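Local coordinates for protein integral membrane indolylacetylinositol arabinosyltransferase EmbC (Mycolicibacterium smegmatis, PDB 7BVE) that probably transfers arabinose units in building the arabinan of the mycobacterial cell wall, and is captured here with ethambutol bound, at residues A287-H292 against P976-Y981; S957-M962 against P987-L992; C138-F143 against E153-T158. All coordinates share one frame; numbering follows the deposited sequence.

Overall arrangement
From the N terminus, contact 3 comes first, pairing the two strands of a hairpin from segments only 10 residues apart, and is complete well before contact 1 opens. Residues 287-292, on helix 281-293 in the region of the GT-C-like arabinan synthesis family, then wait nearly 700 residues for 976-981. Before that partner arrives, 957-962 opens contact 2, which 987-992 closes afterwards, so contacts 1 and 2 cross. They also touch: Phe977 packs its CB on Pro960 and its ring on Met962 and the carbonyl O of Val961, tying the loop to the C-terminal sheet. Contact 3 lies apart in the concanavalin-like domain, its centre about 42 and 44 Å from those of contacts 1 and 2.

Contact 1. Residues A287-H292 against P976-Y981; sequences ARVSEH and PFDHRY
His292 is the most heavily covered residue here, and its ring reaches over the loop 976-981 from near the end of helix 281-293. From CB, CG is set anti to the backbone N (chi1 -177°), which swings the ring toward the loop. CG lies 4.2 Å from Asp978 OD2, the carboxylate oxygen over one ring face. Next along the ring, CD2 makes the closest approach, 3.6 Å to CB of Asp978. NE2 and CE1 turn instead to the aliphatic part of Arg980, with NE2 3.9 Å from its CD; the ring and guanidinium planes are 46° apart. The carboxylate, its OD2 4.3 Å from NE2 of His292, may favour a protonated imidazole, but the Arg980 guanidinium nearby would work against it, and the protonation state cannot be read from the model.

The helix lies in the region of the GT-C-like arabinan synthesis family, whereas the loop runs between strands 961-963 and 989-992 of the C-terminal domain, so the contact lies where these two parts meet. Ethambutol binds along the same boundary, touching Asp279, Tyr282 and Ile283 from one part and Trp965 and Val1004 from the other; it lies about 13 Å from the side chain of Val289.

One turn earlier, Val289 extends CG1 to within 3.8 Å of CG in the Pro976 ring. Arg288 crosses that ring at about a right angle, its NH1 3.5 Å from CD of Pro976, while the same nitrogen is hydrogen-bonded to the carbonyl O of Gln974.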
loop_
_atom_site.group_PDB
_atom_site.type_symbol
_atom_site.label_atom_id
_atom_site.label_comp_id
_atom_site.label_asym_id
_atom_site.label_seq_id
_atom_site.Cartn_x
_atom_site.Cartn_y
_atom_site.Cartn_z
ATOM N N ALA A 287 -24.301 -13.233 18.647
ATOM C CA ALA A 287 -25.310 -14.275 18.746
ATOM C C ALA A 287 -25.650 -14.605 20.188
ATOM O O ALA A 287 -26.752 -15.081 20.462
ATOM C CB ALA A 287 -24.829 -15.530 18.027
ATOM N N ARG A 288 -24.738 -14.357 21.122
ATOM C CA ARG A 288 -25.053 -14.688 22.499
ATOM C C ARG A 288 -25.920 -13.610 23.142
ATOM O O ARG A 288 -26.804 -13.922 23.945
ATOM C CB ARG A 288 -23.773 -14.906 23.298
ATOM C CG ARG A 288 -24.040 -15.657 24.574
ATOM C CD ARG A 288 -22.852 -15.764 25.494
ATOM N NE ARG A 288 -21.711 -16.457 24.920
ATOM C CZ ARG A 288 -20.567 -16.622 25.569
ATOM N NH1 ARG A 288 -20.439 -16.183 26.806
ATOM N NH2 ARG A 288 -19.561 -17.249 24.994
ATOM N N VAL A 289 -25.699 -12.336 22.805
ATOM C CA VAL A 289 -26.491 -11.277 23.439
ATOM C C VAL A 289 -27.817 -10.975 22.735
ATOM O O VAL A 289 -28.688 -10.304 23.325
ATOM C CB VAL A 289 -25.678 -9.978 23.556
ATOM C CG1 VAL A 289 -24.407 -10.236 24.304
ATOM C CG2 VAL A 289 -25.391 -9.402 22.207
ATOM N N SER A 290 -28.006 -11.457 21.501
ATOM C CA SER A 290 -29.197 -11.093 20.744
ATOM C C SER A 290 -30.493 -11.682 21.280
ATOM O O SER A 290 -31.566 -11.227 20.880
ATOM C CB SER A 290 -29.046 -11.536 19.308
ATOM O OG SER A 290 -29.082 -12.941 19.223
ATOM N N GLU A 291 -30.444 -12.698 22.132
ATOM C CA GLU A 291 -31.697 -13.249 22.637
ATOM C C GLU A 291 -32.296 -12.377 23.722
ATOM O O GLU A 291 -33.510 -12.166 23.752
ATOM C CB GLU A 291 -31.492 -14.658 23.174
ATOM C CG GLU A 291 -31.292 -15.710 22.125
ATOM C CD GLU A 291 -31.172 -17.078 22.740
ATOM O OE1 GLU A 291 -31.043 -17.160 23.977
ATOM O OE2 GLU A 291 -31.240 -18.076 21.996
ATOM N N HIS A 292 -31.464 -11.887 24.631
ATOM C CA HIS A 292 -31.939 -10.986 25.667
ATOM C C HIS A 292 -32.255 -9.614 25.103
ATOM O O HIS A 292 -33.175 -8.953 25.588
ATOM C CB HIS A 292 -30.896 -10.883 26.774
ATOM C CG HIS A 292 -31.306 -10.027 27.928
ATOM N ND1 HIS A 292 -32.236 -10.429 28.858
ATOM C CD2 HIS A 292 -30.886 -8.804 28.321
ATOM C CE1 HIS A 292 -32.384 -9.483 29.765
ATOM N NE2 HIS A 292 -31.576 -8.485 29.461
ATOM N N PRO A 976 -20.546 -11.953 28.076
ATOM C CA PRO A 976 -20.528 -10.516 27.807
ATOM C C PRO A 976 -21.708 -9.819 28.468
ATOM O O PRO A 976 -22.638 -10.447 28.966
ATOM C CB PRO A 976 -20.622 -10.453 26.286
ATOM C CG PRO A 976 -21.334 -11.677 25.920
ATOM C CD PRO A 976 -20.916 -12.721 26.878
ATOM N N PHE A 977 -21.658 -8.494 28.464
ATOM C CA PHE A 977 -22.714 -7.728 29.101
ATOM C C PHE A 977 -23.897 -7.547 28.152
ATOM O O PHE A 977 -23.754 -7.534 26.930
ATOM C CB PHE A 977 -22.177 -6.380 29.602
ATOM C CG PHE A 977 -21.665 -5.472 28.524
ATOM C CD1 PHE A 977 -20.358 -5.551 28.100
ATOM C CD2 PHE A 977 -22.474 -4.498 27.978
ATOM C CE1 PHE A 977 -19.884 -4.713 27.123
ATOM C CE2 PHE A 977 -22.003 -3.663 27.002
ATOM C CZ PHE A 977 -20.706 -3.771 26.580
ATOM N N ASP A 978 -25.078 -7.404 28.740
ATOM C CA ASP A 978 -26.337 -7.357 28.020
ATOM C C ASP A 978 -26.749 -5.919 27.713
ATOM O O ASP A 978 -26.112 -4.954 28.128
ATOM C CB ASP A 978 -27.428 -8.039 28.841
ATOM C CG ASP A 978 -27.288 -9.537 28.882
ATOM O OD1 ASP A 978 -26.846 -10.129 27.880
ATOM O OD2 ASP A 978 -27.618 -10.127 29.929
ATOM N N HIS A 979 -27.846 -5.791 26.968
ATOM C CA HIS A 979 -28.562 -4.539 26.768
ATOM C C HIS A 979 -29.981 -4.923 26.396
ATOM O O HIS A 979 -30.175 -5.915 25.700
ATOM C CB HIS A 979 -27.913 -3.672 25.682
ATOM C CG HIS A 979 -28.042 -4.216 24.292
ATOM N ND1 HIS A 979 -29.045 -3.827 23.435
ATOM C CD2 HIS A 979 -27.296 -5.116 23.612
ATOM C CE1 HIS A 979 -28.907 -4.455 22.284
ATOM N NE2 HIS A 979 -27.858 -5.248 22.367
ATOM N N ARG A 980 -30.973 -4.211 26.918
ATOM C CA ARG A 980 -32.330 -4.621 26.589
ATOM C C ARG A 980 -33.154 -3.543 25.909
ATOM O O ARG A 980 -33.641 -3.761 24.795
ATOM C CB ARG A 980 -33.043 -5.113 27.842
ATOM C CG ARG A 980 -34.289 -5.902 27.564
ATOM C CD ARG A 980 -34.806 -6.445 28.863
ATOM N NE ARG A 980 -36.007 -7.245 28.707
ATOM C CZ ARG A 980 -36.647 -7.805 29.726
ATOM N NH1 ARG A 980 -36.195 -7.637 30.959
ATOM N NH2 ARG A 980 -37.740 -8.523 29.516
ATOM N N TYR A 981 -33.309 -2.372 26.519
ATOM C CA TYR A 981 -34.158 -1.326 25.962
ATOM C C TYR A 981 -33.355 -0.074 25.667
ATOM O O TYR A 981 -33.754 1.033 26.010
ATOM C CB TYR A 981 -35.320 -0.978 26.883
ATOM C CG TYR A 981 -36.300 -2.093 27.104
ATOM C CD1 TYR A 981 -37.050 -2.593 26.059
ATOM C CD2 TYR A 981 -36.545 -2.583 28.373
ATOM C CE1 TYR A 981 -37.958 -3.602 26.254
ATOM C CE2 TYR A 981 -37.463 -3.586 28.581
ATOM C CZ TYR A 981 -38.164 -4.090 27.516
ATOM O OH TYR A 981 -39.079 -5.093 27.713
#

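Contact 2. Residues S957-M962 against P987-L992; sequences SSDPVM and PKWRIL
Met962 beds its CB in the hollow between Pro987 and the backbone of Trp989, 4.2 Å from CB of Pro987 and 3.6 Å from O of Trp989. One residue earlier the chain fills the other side: CG1 of Val961, anti to the backbone N, wedges between CB of Trp989 and the tip of Ile991, whose CD1 lies 4.0 Å from that CG1. The Pro960 ring, in turn, rests CB and CG on CA of Pro987.

Beneath these bumps runs a short parallel pairing, firmest at Met962 with Arg990, the touching parts splayed by 63°; 961-963 is an outer strand of a mixed sheet in the C-terminal domain, and strand 1039-1045 flanks 989-992 on its other side. Met962 straddles Arg990, its N giving to O of Trp989 (3.1 Å) and its O accepting from N of Ile991 (3.2 Å). The first donor stands 46° out of the carbonyl plane, the second within it. Earlier in both segments, N of Lys988 bonds to O of Pro960 (3.0 Å, 165° at the hydrogen).

Asp959 brings OD2 to the indole edge, near the ring plane and 3.9 Å from NE1 of Trp989, while its OD1 lies against CD of Lys988.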
loop_
_atom_site.group_PDB
_atom_site.type_symbol
_atom_site.label_atom_id
_atom_site.label_comp_id
_atom_site.label_asym_id
_atom_site.label_seq_id
_atom_site.Cartn_x
_atom_site.Cartn_y
_atom_site.Cartn_z
ATOM N N SER A 957 -18.119 -17.146 35.888
ATOM C CA SER A 957 -19.018 -17.267 34.750
ATOM C C SER A 957 -20.327 -16.520 34.970
ATOM O O SER A 957 -21.315 -16.791 34.281
ATOM C CB SER A 957 -19.291 -18.736 34.444
ATOM O OG SER A 957 -18.111 -19.384 34.017
ATOM N N SER A 958 -20.352 -15.582 35.910
ATOM C CA SER A 958 -21.554 -14.832 36.239
ATOM C C SER A 958 -21.399 -13.328 36.105
ATOM O O SER A 958 -22.389 -12.650 35.834
ATOM C CB SER A 958 -22.006 -15.150 37.668
ATOM O OG SER A 958 -22.356 -16.515 37.799
ATOM N N ASP A 959 -20.201 -12.789 36.295
ATOM C CA ASP A 959 -20.009 -11.350 36.207
ATOM C C ASP A 959 -20.033 -10.902 34.750
ATOM O O ASP A 959 -19.575 -11.636 33.872
ATOM C CB ASP A 959 -18.682 -10.949 36.839
ATOM C CG ASP A 959 -18.676 -11.125 38.332
ATOM O OD1 ASP A 959 -19.755 -11.007 38.947
ATOM O OD2 ASP A 959 -17.593 -11.385 38.893
ATOM N N PRO A 960 -20.561 -9.714 34.460
ATOM C CA PRO A 960 -20.485 -9.197 33.091
ATOM C C PRO A 960 -19.074 -8.742 32.750
ATOM O O PRO A 960 -18.452 -7.984 33.493
ATOM C CB PRO A 960 -21.476 -8.030 33.099
ATOM C CG PRO A 960 -21.568 -7.627 34.506
ATOM C CD PRO A 960 -21.400 -8.867 35.317
ATOM N N VAL A 961 -18.574 -9.222 31.622
ATOM C CA VAL A 961 -17.216 -8.975 31.167
ATOM C C VAL A 961 -17.298 -8.219 29.853
ATOM O O VAL A 961 -18.145 -8.509 29.009
ATOM C CB VAL A 961 -16.442 -10.306 31.000
ATOM C CG1 VAL A 961 -15.025 -10.089 30.537
ATOM C CG2 VAL A 961 -16.443 -11.075 32.288
ATOM N N MET A 962 -16.431 -7.230 29.683
ATOM C CA MET A 962 -16.278 -6.577 28.392
ATOM C C MET A 962 -15.194 -7.306 27.606
ATOM O O MET A 962 -14.002 -7.097 27.809
ATOM C CB MET A 962 -15.948 -5.104 28.542
ATOM C CG MET A 962 -15.848 -4.467 27.200
ATOM S SD MET A 962 -15.500 -2.726 27.146
ATOM C CE MET A 962 -15.296 -2.597 25.381
ATOM N N PRO A 987 -20.228 -3.391 32.884
ATOM C CA PRO A 987 -19.305 -4.507 33.081
ATOM C C PRO A 987 -18.411 -4.302 34.297
ATOM O O PRO A 987 -18.338 -3.223 34.881
ATOM C CB PRO A 987 -18.491 -4.507 31.789
ATOM C CG PRO A 987 -18.539 -3.145 31.323
ATOM C CD PRO A 987 -19.875 -2.610 31.692
ATOM N N LYS A 988 -17.728 -5.379 34.677
ATOM C CA LYS A 988 -16.824 -5.364 35.813
ATOM C C LYS A 988 -15.386 -5.680 35.455
ATOM O O LYS A 988 -14.500 -5.407 36.265
ATOM C CB LYS A 988 -17.283 -6.367 36.878
ATOM C CG LYS A 988 -18.608 -6.044 37.497
ATOM C CD LYS A 988 -18.968 -7.054 38.561
ATOM C CE LYS A 988 -20.366 -6.810 39.107
ATOM N NZ LYS A 988 -20.464 -5.540 39.871
ATOM N N TRP A 989 -15.132 -6.247 34.280
ATOM C CA TRP A 989 -13.811 -6.681 33.867
ATOM C C TRP A 989 -13.625 -6.297 32.411
ATOM O O TRP A 989 -14.565 -5.883 31.739
ATOM C CB TRP A 989 -13.645 -8.194 34.046
ATOM C CG TRP A 989 -13.731 -8.674 35.462
ATOM C CD1 TRP A 989 -14.823 -9.183 36.089
ATOM C CD2 TRP A 989 -12.673 -8.705 36.418
ATOM N NE1 TRP A 989 -14.516 -9.516 37.380
ATOM C CE2 TRP A 989 -13.198 -9.232 37.605
ATOM C CE3 TRP A 989 -11.331 -8.336 36.385
ATOM C CZ2 TRP A 989 -12.430 -9.399 38.741
ATOM C CZ3 TRP A 989 -10.576 -8.509 37.506
ATOM C CH2 TRP A 989 -11.122 -9.027 38.671
ATOM N N ARG A 990 -12.406 -6.440 31.915
ATOM C CA ARG A 990 -12.140 -6.255 30.498
ATOM C C ARG A 990 -10.961 -7.132 30.105
ATOM O O ARG A 990 -9.966 -7.182 30.823
ATOM C CB ARG A 990 -11.835 -4.799 30.165
ATOM C CG ARG A 990 -11.608 -4.583 28.704
ATOM C CD ARG A 990 -11.140 -3.209 28.377
ATOM N NE ARG A 990 -10.669 -3.182 27.000
ATOM C CZ ARG A 990 -10.064 -2.142 26.436
ATOM N NH1 ARG A 990 -9.849 -1.042 27.134
ATOM N NH2 ARG A 990 -9.660 -2.218 25.179
ATOM N N ILE A 991 -11.072 -7.821 28.974
ATOM C CA ILE A 991 -10.009 -8.679 28.466
ATOM C C ILE A 991 -9.548 -8.132 27.123
ATOM O O ILE A 991 -10.367 -7.894 26.232
ATOM C CB ILE A 991 -10.476 -10.141 28.348
ATOM C CG1 ILE A 991 -10.836 -10.677 29.726
ATOM C CG2 ILE A 991 -9.397 -11.001 27.771
ATOM C CD1 ILE A 991 -11.572 -11.958 29.701
ATOM N N LEU A 992 -8.245 -7.933 26.981
ATOM C CA LEU A 992 -7.644 -7.321 25.811
ATOM C C LEU A 992 -6.775 -8.332 25.074
ATOM O O LEU A 992 -6.418 -9.374 25.631
ATOM C CB LEU A 992 -6.779 -6.114 26.201
ATOM C CG LEU A 992 -7.385 -4.831 26.756
ATOM C CD1 LEU A 992 -7.609 -4.918 28.248
ATOM C CD2 LEU A 992 -6.503 -3.679 26.429
#

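Contact 3. Residues C138-F143 against E153-T158; sequences CRYLTF and EFVGLT
Strands 140-145 and 149-155 form a beta hairpin in the concanavalin-like domain, part of an antiparallel sheet whose neighbouring strands are 67-71 and 171-175. Over the short paired segments the strand directions differ by 148°, and the pairing is loose. N of Glu153 bonds to O of Thr142 at 2.9 Å. The bond from N of Val155 to O of Tyr140 is weak at 3.5 Å. N of Arg139 reaches O of Val155 at 2.6 Å. That last bond is bent to 130° at the hydrogen.

On the face carrying Leu141 and Phe154 the two side chains run side by side. CD1 of Leu141 stands over the phenyl ring in a CH-pi contact, 3.8 Å from the centroid of the Phe154 ring. Further cover comes from strands 107-112 and 123-129 of the four-stranded sheet: Ile109 touches Leu141, while Val126 and Ala128 touch Phe154. Two sheets meeting in this way fit the concanavalin-like assignment.

The face bearing Tyr140 and Val155 is more exposed. There CB of Tyr140 lies 3.8 Å from CG2 of Val155, the tyrosine ring presenting its edge to the valine CB.

Two residues beyond Val155, CD2 of Leu157 lies 3.6 Å from CB of Cys138. The cysteine sulfur, anti to its backbone N (chi1 -172°), makes a sulfur-aromatic contact at the ring edge, with SG 3.5 Å from CD1 of Phe154.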
loop_
_atom_site.group_PDB
_atom_site.type_symbol
_atom_site.label_atom_id
_atom_site.label_comp_id
_atom_site.label_asym_id
_atom_site.label_seq_id
_atom_site.Cartn_x
_atom_site.Cartn_y
_atom_site.Cartn_z
ATOM N N CYS A 138 -36.691 33.747 40.165
ATOM C CA CYS A 138 -36.031 32.613 39.505
ATOM C C CYS A 138 -36.692 31.292 39.897
ATOM O O CYS A 138 -36.089 30.417 40.504
ATOM C CB CYS A 138 -34.526 32.591 39.790
ATOM S SG CYS A 138 -33.589 31.388 38.845
ATOM N N ARG A 139 -37.960 31.162 39.530
ATOM C CA ARG A 139 -38.765 30.040 39.983
ATOM C C ARG A 139 -38.425 28.720 39.301
ATOM O O ARG A 139 -38.838 27.671 39.801
ATOM C CB ARG A 139 -40.242 30.363 39.779
ATOM C CG ARG A 139 -40.722 31.495 40.653
ATOM C CD ARG A 139 -42.221 31.656 40.561
ATOM N NE ARG A 139 -42.639 32.025 39.215
ATOM C CZ ARG A 139 -42.708 33.277 38.775
ATOM N NH1 ARG A 139 -42.381 34.280 39.577
ATOM N NH2 ARG A 139 -43.102 33.527 37.534
ATOM N N TYR A 140 -37.691 28.725 38.193
ATOM C CA TYR A 140 -37.401 27.481 37.496
ATOM C C TYR A 140 -36.027 27.571 36.854
ATOM O O TYR A 140 -35.374 28.612 36.869
ATOM C CB TYR A 140 -38.450 27.166 36.426
ATOM C CG TYR A 140 -39.829 26.869 36.953
ATOM C CD1 TYR A 140 -40.127 25.636 37.505
ATOM C CD2 TYR A 140 -40.832 27.823 36.890
ATOM C CE1 TYR A 140 -41.385 25.358 37.988
ATOM C CE2 TYR A 140 -42.092 27.559 37.369
ATOM C CZ TYR A 140 -42.364 26.323 37.917
ATOM O OH TYR A 140 -43.625 26.052 38.398
ATOM N N LEU A 141 -35.596 26.441 36.311
ATOM C CA LEU A 141 -34.415 26.321 35.468
ATOM C C LEU A 141 -34.769 25.417 34.291
ATOM O O LEU A 141 -34.209 24.337 34.106
ATOM C CB LEU A 141 -33.207 25.851 36.279
ATOM C CG LEU A 141 -31.812 25.666 35.665
ATOM C CD1 LEU A 141 -31.440 26.854 34.841
ATOM C CD2 LEU A 141 -30.790 25.449 36.761
ATOM N N THR A 142 -35.825 25.798 33.579
ATOM C CA THR A 142 -36.326 25.047 32.436
ATOM C C THR A 142 -35.242 24.841 31.383
ATOM O O THR A 142 -34.505 25.764 31.037
ATOM C CB THR A 142 -37.512 25.794 31.833
ATOM O OG1 THR A 142 -38.486 26.037 32.853
ATOM C CG2 THR A 142 -38.157 24.989 30.731
ATOM N N PHE A 143 -35.111 23.602 30.918
ATOM C CA PHE A 143 -34.140 23.236 29.901
ATOM C C PHE A 143 -34.769 22.181 29.005
ATOM O O PHE A 143 -35.556 21.358 29.474
ATOM C CB PHE A 143 -32.846 22.723 30.538
ATOM C CG PHE A 143 -31.830 22.248 29.553
ATOM C CD1 PHE A 143 -31.018 23.137 28.889
ATOM C CD2 PHE A 143 -31.691 20.901 29.284
ATOM C CE1 PHE A 143 -30.087 22.690 27.981
ATOM C CE2 PHE A 143 -30.783 20.459 28.368
ATOM C CZ PHE A 143 -29.974 21.349 27.723
ATOM N N GLU A 153 -33.489 28.384 30.311
ATOM C CA GLU A 153 -34.174 29.592 30.757
ATOM C C GLU A 153 -34.312 29.694 32.269
ATOM O O GLU A 153 -34.922 28.825 32.890
ATOM C CB GLU A 153 -35.570 29.671 30.144
ATOM C CG GLU A 153 -36.328 30.910 30.567
ATOM C CD GLU A 153 -37.698 31.006 29.941
ATOM O OE1 GLU A 153 -38.070 30.092 29.178
ATOM O OE2 GLU A 153 -38.406 31.993 30.224
ATOM N N PHE A 154 -33.787 30.761 32.865
ATOM C CA PHE A 154 -34.049 31.097 34.264
ATOM C C PHE A 154 -35.377 31.841 34.311
ATOM O O PHE A 154 -35.460 33.005 33.917
ATOM C CB PHE A 154 -32.928 31.945 34.852
ATOM C CG PHE A 154 -31.644 31.201 35.097
ATOM C CD1 PHE A 154 -31.459 30.474 36.261
ATOM C CD2 PHE A 154 -30.615 31.254 34.180
ATOM C CE1 PHE A 154 -30.275 29.808 36.503
ATOM C CE2 PHE A 154 -29.427 30.583 34.414
ATOM C CZ PHE A 154 -29.261 29.855 35.578
ATOM N N VAL A 155 -36.418 31.172 34.797
ATOM C CA VAL A 155 -37.773 31.710 34.745
ATOM C C VAL A 155 -37.998 32.589 35.969
ATOM O O VAL A 155 -38.243 32.088 37.065
ATOM C CB VAL A 155 -38.816 30.592 34.671
ATOM C CG1 VAL A 155 -40.214 31.173 34.567
ATOM C CG2 VAL A 155 -38.519 29.672 33.510
ATOM N N GLY A 156 -37.946 33.904 35.779
ATOM C CA GLY A 156 -38.206 34.821 36.868
ATOM C C GLY A 156 -37.349 36.069 36.880
ATOM O O GLY A 156 -37.760 37.089 37.437
ATOM N N LEU A 157 -36.165 36.019 36.278
ATOM C CA LEU A 157 -35.254 37.153 36.306
ATOM C C LEU A 157 -34.823 37.533 34.896
ATOM O O LEU A 157 -34.965 36.763 33.944
ATOM C CB LEU A 157 -34.038 36.860 37.201
ATOM C CG LEU A 157 -33.065 35.699 36.984
ATOM C CD1 LEU A 157 -31.904 36.063 36.085
ATOM C CD2 LEU A 157 -32.541 35.265 38.323
ATOM N N THR A 158 -34.292 38.751 34.782
ATOM C CA THR A 158 -33.828 39.330 33.529
ATOM C C THR A 158 -32.355 39.693 33.657
ATOM O O THR A 158 -31.734 39.492 34.703
ATOM C CB THR A 158 -34.634 40.577 33.161
ATOM O OG1 THR A 158 -34.494 41.549 34.203
ATOM C CG2 THR A 158 -36.105 40.241 32.986
#